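Local coordinates for protein GH3 beta-N-acetylglucosaminidase (Paenibacillaceae, PDB 6K5J) that probably removes terminal beta-linked N-acetylglucosamine from chitin-type oligosaccharides by hydrolysis, as a family 3 glycoside hydrolase, at residues T374-E379 against K497-A502; L467-A472 against L493-T498. One frame throughout, in Å; residues are numbered along the deposited sequence.

Both contacts belong to the mixed six-stranded sheet and its flanking helix, and both end on the same run of chain leading into strand 499-501. Contact 1 is strand pairing at one margin of the sheet, carried by backbone hydrogen bonds, with buried Phe-499, Phe-500 and Ala-501 at one end and exposed Glu-379 and Lys-497 at the other. Contact 2 joins helix 462-472 to a turn through one carboxylate and a small apolar patch; each contact is partly buried. Their centres lie about 12 Å apart, and Arg-377 of contact 1 joins them, its NH1 probably hydrogen-bonding to the carbonyl oxygens of Leu-493 and Val-496.

Contact 1: T374-E379 against K497-A502; sequences TLLRSE and KTFFAA
A classic beta bulge interrupts this antiparallel pairing of edge strand 374-377 with strand 499-501: Leu-376 and Arg-377 both face Phe-499. The Phe-499 O atom takes a bond from Leu-376 N at 2.9 Å and a weak one from Arg-377 N, while Phe-499 N returns to Arg-377 O. Ahead of the bulge, Thr-374 and Ala-501 exchange two bonds as a hydrogen-bonded pair. Leu-375 and Phe-500 form the non-hydrogen-bonded pair; CG of Leu-375 is anti to its backbone N (chi1 179°), and CD1 sits over one face of the Phe-500 ring, displaced from the ring centre to the CE2 side, a CH-pi contact of 3.8 Å to the centroid. The ring also meets Phe-382 edge-to-face. The extra residue, Leu-376, lies beside Phe-499, its CB at the ring edge, and its CD1 reaches Ala-501 CB at 3.7 Å. Past the strands, Glu-379 and Lys-497 meet by carboxylate against aliphatic chain, OE1 of Glu-379 lying 3.2 Å from CD of Lys-497 but 4.7 Å from its NZ. One water bridges Glu-379 N and Thr-498 OG1; a second donates to both Glu-379 OE2 and Lys-497 O, 2.8 Å from the latter.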
loop_
_atom_site.group_PDB
_atom_site.type_symbol
_atom_site.label_atom_id
_atom_site.label_comp_id
_atom_site.label_asym_id
_atom_site.label_seq_id
_atom_site.Cartn_x
_atom_site.Cartn_y
_atom_site.Cartn_z
ATOM N N THR A 374 5.798 -12.875 -14.970
ATOM C CA THR A 374 4.946 -12.949 -16.147
ATOM C C THR A 374 5.737 -12.551 -17.385
ATOM O O THR A 374 6.544 -11.624 -17.340
ATOM C CB THR A 374 3.738 -12.024 -15.960
ATOM O OG1 THR A 374 3.057 -12.401 -14.753
ATOM C CG2 THR A 374 2.784 -12.109 -17.144
ATOM N N LEU A 375 5.522 -13.265 -18.484
ATOM C CA LEU A 375 6.144 -12.942 -19.763
ATOM C C LEU A 375 5.079 -12.329 -20.661
ATOM O O LEU A 375 4.105 -12.999 -21.014
ATOM C CB LEU A 375 6.751 -14.188 -20.418
ATOM C CG LEU A 375 7.417 -14.008 -21.800
ATOM C CD1 LEU A 375 8.442 -12.872 -21.790
ATOM C CD2 LEU A 375 8.076 -15.302 -22.248
ATOM N N LEU A 376 5.254 -11.064 -21.024
ATOM C CA LEU A 376 4.272 -10.373 -21.850
ATOM C C LEU A 376 4.621 -10.382 -23.328
ATOM O O LEU A 376 3.719 -10.302 -24.169
ATOM C CB LEU A 376 4.115 -8.916 -21.389
ATOM C CG LEU A 376 3.264 -8.640 -20.146
ATOM C CD1 LEU A 376 4.000 -9.047 -18.904
ATOM C CD2 LEU A 376 2.928 -7.148 -20.073
ATOM N N ARG A 377 5.900 -10.497 -23.672
ATOM C CA ARG A 377 6.304 -10.401 -25.067
ATOM C C ARG A 377 7.632 -11.121 -25.224
ATOM O O ARG A 377 8.508 -10.985 -24.375
ATOM C CB ARG A 377 6.434 -8.933 -25.505
ATOM C CG ARG A 377 6.897 -8.756 -26.946
ATOM C CD ARG A 377 7.185 -7.299 -27.281
ATOM N NE ARG A 377 5.986 -6.482 -27.232
ATOM C CZ ARG A 377 5.988 -5.157 -27.177
ATOM N NH1 ARG A 377 7.136 -4.491 -27.161
ATOM N NH2 ARG A 377 4.840 -4.498 -27.141
ATOM N N SER A 378 7.770 -11.892 -26.299
ATOM C CA SER A 378 9.051 -12.513 -26.614
ATOM C C SER A 378 9.026 -12.958 -28.066
ATOM O O SER A 378 7.959 -13.129 -28.664
ATOM C CB SER A 378 9.359 -13.700 -25.702
ATOM O OG SER A 378 8.355 -14.680 -25.833
ATOM N N GLU A 379 10.221 -13.149 -28.621
ATOM C CA GLU A 379 10.388 -13.512 -30.025
ATOM C C GLU A 379 11.137 -14.827 -30.200
ATOM O O GLU A 379 11.682 -15.084 -31.277
ATOM C CB GLU A 379 11.120 -12.402 -30.772
ATOM C CG GLU A 379 10.220 -11.496 -31.560
ATOM C CD GLU A 379 10.976 -10.327 -32.148
ATOM O OE1 GLU A 379 12.145 -10.520 -32.558
ATOM O OE2 GLU A 379 10.408 -9.215 -32.186
ATOM N N LYS A 497 11.851 -6.432 -27.583
ATOM C CA LYS A 497 11.435 -7.741 -28.080
ATOM C C LYS A 497 11.028 -8.710 -26.977
ATOM O O LYS A 497 10.227 -9.618 -27.233
ATOM C CB LYS A 497 12.560 -8.374 -28.903
ATOM C CG LYS A 497 12.797 -7.711 -30.248
ATOM C CD LYS A 497 13.964 -8.376 -30.981
ATOM C CE LYS A 497 14.608 -7.421 -31.981
ATOM N NZ LYS A 497 16.012 -7.810 -32.267
ATOM N N THR A 498 11.572 -8.555 -25.771
ATOM C CA THR A 498 11.338 -9.473 -24.660
ATOM C C THR A 498 11.035 -8.648 -23.421
ATOM O O THR A 498 11.878 -7.857 -22.987
ATOM C CB THR A 498 12.558 -10.366 -24.408
ATOM O OG1 THR A 498 12.956 -10.984 -25.637
ATOM C CG2 THR A 498 12.243 -11.441 -23.374
ATOM N N PHE A 499 9.840 -8.838 -22.851
ATOM C CA PHE A 499 9.376 -8.030 -21.725
ATOM C C PHE A 499 8.746 -8.933 -20.676
ATOM O O PHE A 499 7.799 -9.670 -20.974
ATOM C CB PHE A 499 8.372 -6.964 -22.185
ATOM C CG PHE A 499 7.923 -6.037 -21.083
ATOM C CD1 PHE A 499 6.855 -6.385 -20.260
ATOM C CD2 PHE A 499 8.571 -4.827 -20.862
ATOM C CE1 PHE A 499 6.438 -5.541 -19.224
ATOM C CE2 PHE A 499 8.165 -3.971 -19.842
ATOM C CZ PHE A 499 7.076 -4.332 -19.013
ATOM N N PHE A 500 9.249 -8.847 -19.448
ATOM C CA PHE A 500 8.713 -9.551 -18.290
ATOM C C PHE A 500 8.097 -8.549 -17.324
ATOM O O PHE A 500 8.498 -7.384 -17.277
ATOM C CB PHE A 500 9.810 -10.323 -17.544
ATOM C CG PHE A 500 10.398 -11.470 -18.317
ATOM C CD1 PHE A 500 11.480 -11.266 -19.170
ATOM C CD2 PHE A 500 9.885 -12.761 -18.171
ATOM C CE1 PHE A 500 12.033 -12.314 -19.875
ATOM C CE2 PHE A 500 10.430 -13.815 -18.881
ATOM C CZ PHE A 500 11.512 -13.593 -19.736
ATOM N N ALA A 501 7.152 -9.023 -16.506
ATOM C CA ALA A 501 6.643 -8.241 -15.385
ATOM C C ALA A 501 6.936 -8.971 -14.084
ATOM O O ALA A 501 6.609 -10.157 -13.941
ATOM C CB ALA A 501 5.134 -7.968 -15.515
ATOM N N ALA A 502 7.531 -8.256 -13.129
ATOM C CA ALA A 502 7.693 -8.757 -11.771
ATOM C C ALA A 502 6.831 -8.032 -10.748
ATOM O O ALA A 502 6.715 -8.517 -9.613
ATOM C CB ALA A 502 9.168 -8.668 -11.331
HETATM O O HOH W 1 12.351 -13.139 -26.886
HETATM O O HOH W 2 8.843 -9.500 -29.615
#

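Contact 2: L467-A472 against L493-T498; sequences LIEALA and LPTVKT
Residues 467-472, helical, lie against a type I beta turn, Leu-493 to Val-496, closed by Val-496 N bonding to Leu-493 O at 3.2 Å; the backbones come nearest at Ala-472 and Val-496, with CA atoms 5.4 Å apart. Glu-469 holds the turn by its carboxylate. Its chain bends at chi2 (-74°), which brings CD beside Thr-495. OE2 accepts from Thr-495 N at 2.8 Å through its syn lone pair, tying the carboxylate to the turn backbone; OE1 is modelled very close to Thr-495 OG1, at a separation that is doubtful. Pro-494 packs its ring carbon CD 3.5 Å from OE2 of Glu-469. Beside this polar clasp, Ile-468 CG2 meets Leu-493 CD2 and Val-496 CG2, each at 3.6 Å, and Ala-472 CB touches CB of Thr-495 at 3.8 Å. Helix 462-472 is the connection of a beta-alpha-beta crossover between parallel neighbours 450-455 and 478-483, and it packs on both: Ile-468 reaches Val-453 and Ser-455 of the first and, like Val-496, Val-481 of the second, while Leu-467 and Ala-470 touch Gln-442 of helix 435-447.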
loop_
_atom_site.group_PDB
_atom_site.type_symbol
_atom_site.label_atom_id
_atom_site.label_comp_id
_atom_site.label_asym_id
_atom_site.label_seq_id
_atom_site.Cartn_x
_atom_site.Cartn_y
_atom_site.Cartn_z
ATOM N N LEU A 467 16.025 5.588 -22.973
ATOM C CA LEU A 467 17.212 4.749 -22.863
ATOM C C LEU A 467 16.905 3.317 -23.277
ATOM O O LEU A 467 17.653 2.705 -24.048
ATOM C CB LEU A 467 17.761 4.787 -21.435
ATOM C CG LEU A 467 18.857 3.772 -21.095
ATOM C CD1 LEU A 467 20.036 3.927 -22.039
ATOM C CD2 LEU A 467 19.311 3.928 -19.648
ATOM N N ILE A 468 15.794 2.767 -22.777
ATOM C CA ILE A 468 15.434 1.391 -23.109
ATOM C C ILE A 468 15.195 1.245 -24.607
ATOM O O ILE A 468 15.682 0.302 -25.245
ATOM C CB ILE A 468 14.199 0.946 -22.305
ATOM C CG1 ILE A 468 14.524 0.894 -20.815
ATOM C CG2 ILE A 468 13.728 -0.397 -22.813
ATOM C CD1 ILE A 468 13.279 0.750 -19.920
ATOM N N GLU A 469 14.414 2.161 -25.186
ATOM C CA GLU A 469 14.155 2.108 -26.622
ATOM C C GLU A 469 15.441 2.253 -27.431
ATOM O O GLU A 469 15.575 1.640 -28.497
ATOM C CB GLU A 469 13.143 3.191 -27.015
ATOM C CG GLU A 469 11.682 2.801 -26.750
ATOM C CD GLU A 469 11.144 1.790 -27.748
ATOM O OE1 GLU A 469 10.954 2.161 -28.930
ATOM O OE2 GLU A 469 10.912 0.621 -27.363
ATOM N N ALA A 470 16.400 3.034 -26.934
ATOM C CA ALA A 470 17.686 3.161 -27.617
ATOM C C ALA A 470 18.439 1.836 -27.609
ATOM O O ALA A 470 18.959 1.392 -28.644
ATOM C CB ALA A 470 18.522 4.261 -26.958
ATOM N N LEU A 471 18.498 1.184 -26.445
ATOM C CA LEU A 471 19.153 -0.114 -26.352
ATOM C C LEU A 471 18.451 -1.140 -27.224
ATOM O O LEU A 471 19.097 -2.025 -27.800
ATOM C CB LEU A 471 19.187 -0.586 -24.898
ATOM C CG LEU A 471 19.996 0.248 -23.913
ATOM C CD1 LEU A 471 19.750 -0.212 -22.475
ATOM C CD2 LEU A 471 21.478 0.131 -24.257
ATOM N N ALA A 472 17.125 -1.042 -27.326
ATOM C CA ALA A 472 16.358 -1.985 -28.127
ATOM C C ALA A 472 16.653 -1.843 -29.609
ATOM O O ALA A 472 16.444 -2.799 -30.364
ATOM C CB ALA A 472 14.855 -1.801 -27.876
ATOM N N LEU A 493 7.184 0.965 -24.838
ATOM C CA LEU A 493 8.418 0.318 -25.303
ATOM C C LEU A 493 8.160 -0.529 -26.550
ATOM O O LEU A 493 8.345 -1.751 -26.541
ATOM C CB LEU A 493 9.021 -0.533 -24.180
ATOM C CG LEU A 493 9.357 0.223 -22.898
ATOM C CD1 LEU A 493 9.724 -0.758 -21.773
ATOM C CD2 LEU A 493 10.495 1.226 -23.134
ATOM N N PRO A 494 7.761 0.095 -27.662
ATOM C CA PRO A 494 7.349 -0.702 -28.831
ATOM C C PRO A 494 8.480 -1.473 -29.504
ATOM O O PRO A 494 8.194 -2.457 -30.197
ATOM C CB PRO A 494 6.736 0.348 -29.776
ATOM C CG PRO A 494 7.358 1.643 -29.364
ATOM C CD PRO A 494 7.591 1.546 -27.884
ATOM N N THR A 495 9.739 -1.081 -29.315
ATOM C CA THR A 495 10.865 -1.755 -29.953
ATOM C C THR A 495 11.392 -2.931 -29.143
ATOM O O THR A 495 12.134 -3.764 -29.684
ATOM C CB THR A 495 11.998 -0.752 -30.192
ATOM O OG1 THR A 495 11.434 0.485 -30.645
ATOM C CG2 THR A 495 12.991 -1.273 -31.238
ATOM N N VAL A 496 11.015 -3.026 -27.865
ATOM C CA VAL A 496 11.519 -4.095 -27.006
ATOM C C VAL A 496 10.976 -5.429 -27.493
ATOM O O VAL A 496 9.786 -5.555 -27.805
ATOM C CB VAL A 496 11.133 -3.803 -25.547
ATOM C CG1 VAL A 496 11.278 -5.037 -24.669
ATOM C CG2 VAL A 496 11.969 -2.667 -25.016
ATOM N N LYS A 497 11.851 -6.432 -27.583
ATOM C CA LYS A 497 11.435 -7.741 -28.080
ATOM C C LYS A 497 11.028 -8.710 -26.977
ATOM O O LYS A 497 10.227 -9.618 -27.233
ATOM C CB LYS A 497 12.560 -8.374 -28.903
ATOM C CG LYS A 497 12.797 -7.711 -30.248
ATOM C CD LYS A 497 13.964 -8.376 -30.981
ATOM C CE LYS A 497 14.608 -7.421 -31.981
ATOM N NZ LYS A 497 16.012 -7.810 -32.267
ATOM N N THR A 498 11.572 -8.555 -25.771
ATOM C CA THR A 498 11.338 -9.473 -24.660
ATOM C C THR A 498 11.035 -8.648 -23.421
ATOM O O THR A 498 11.878 -7.857 -22.987
ATOM C CB THR A 498 12.558 -10.366 -24.408
ATOM O OG1 THR A 498 12.956 -10.984 -25.637
ATOM C CG2 THR A 498 12.243 -11.441 -23.374
#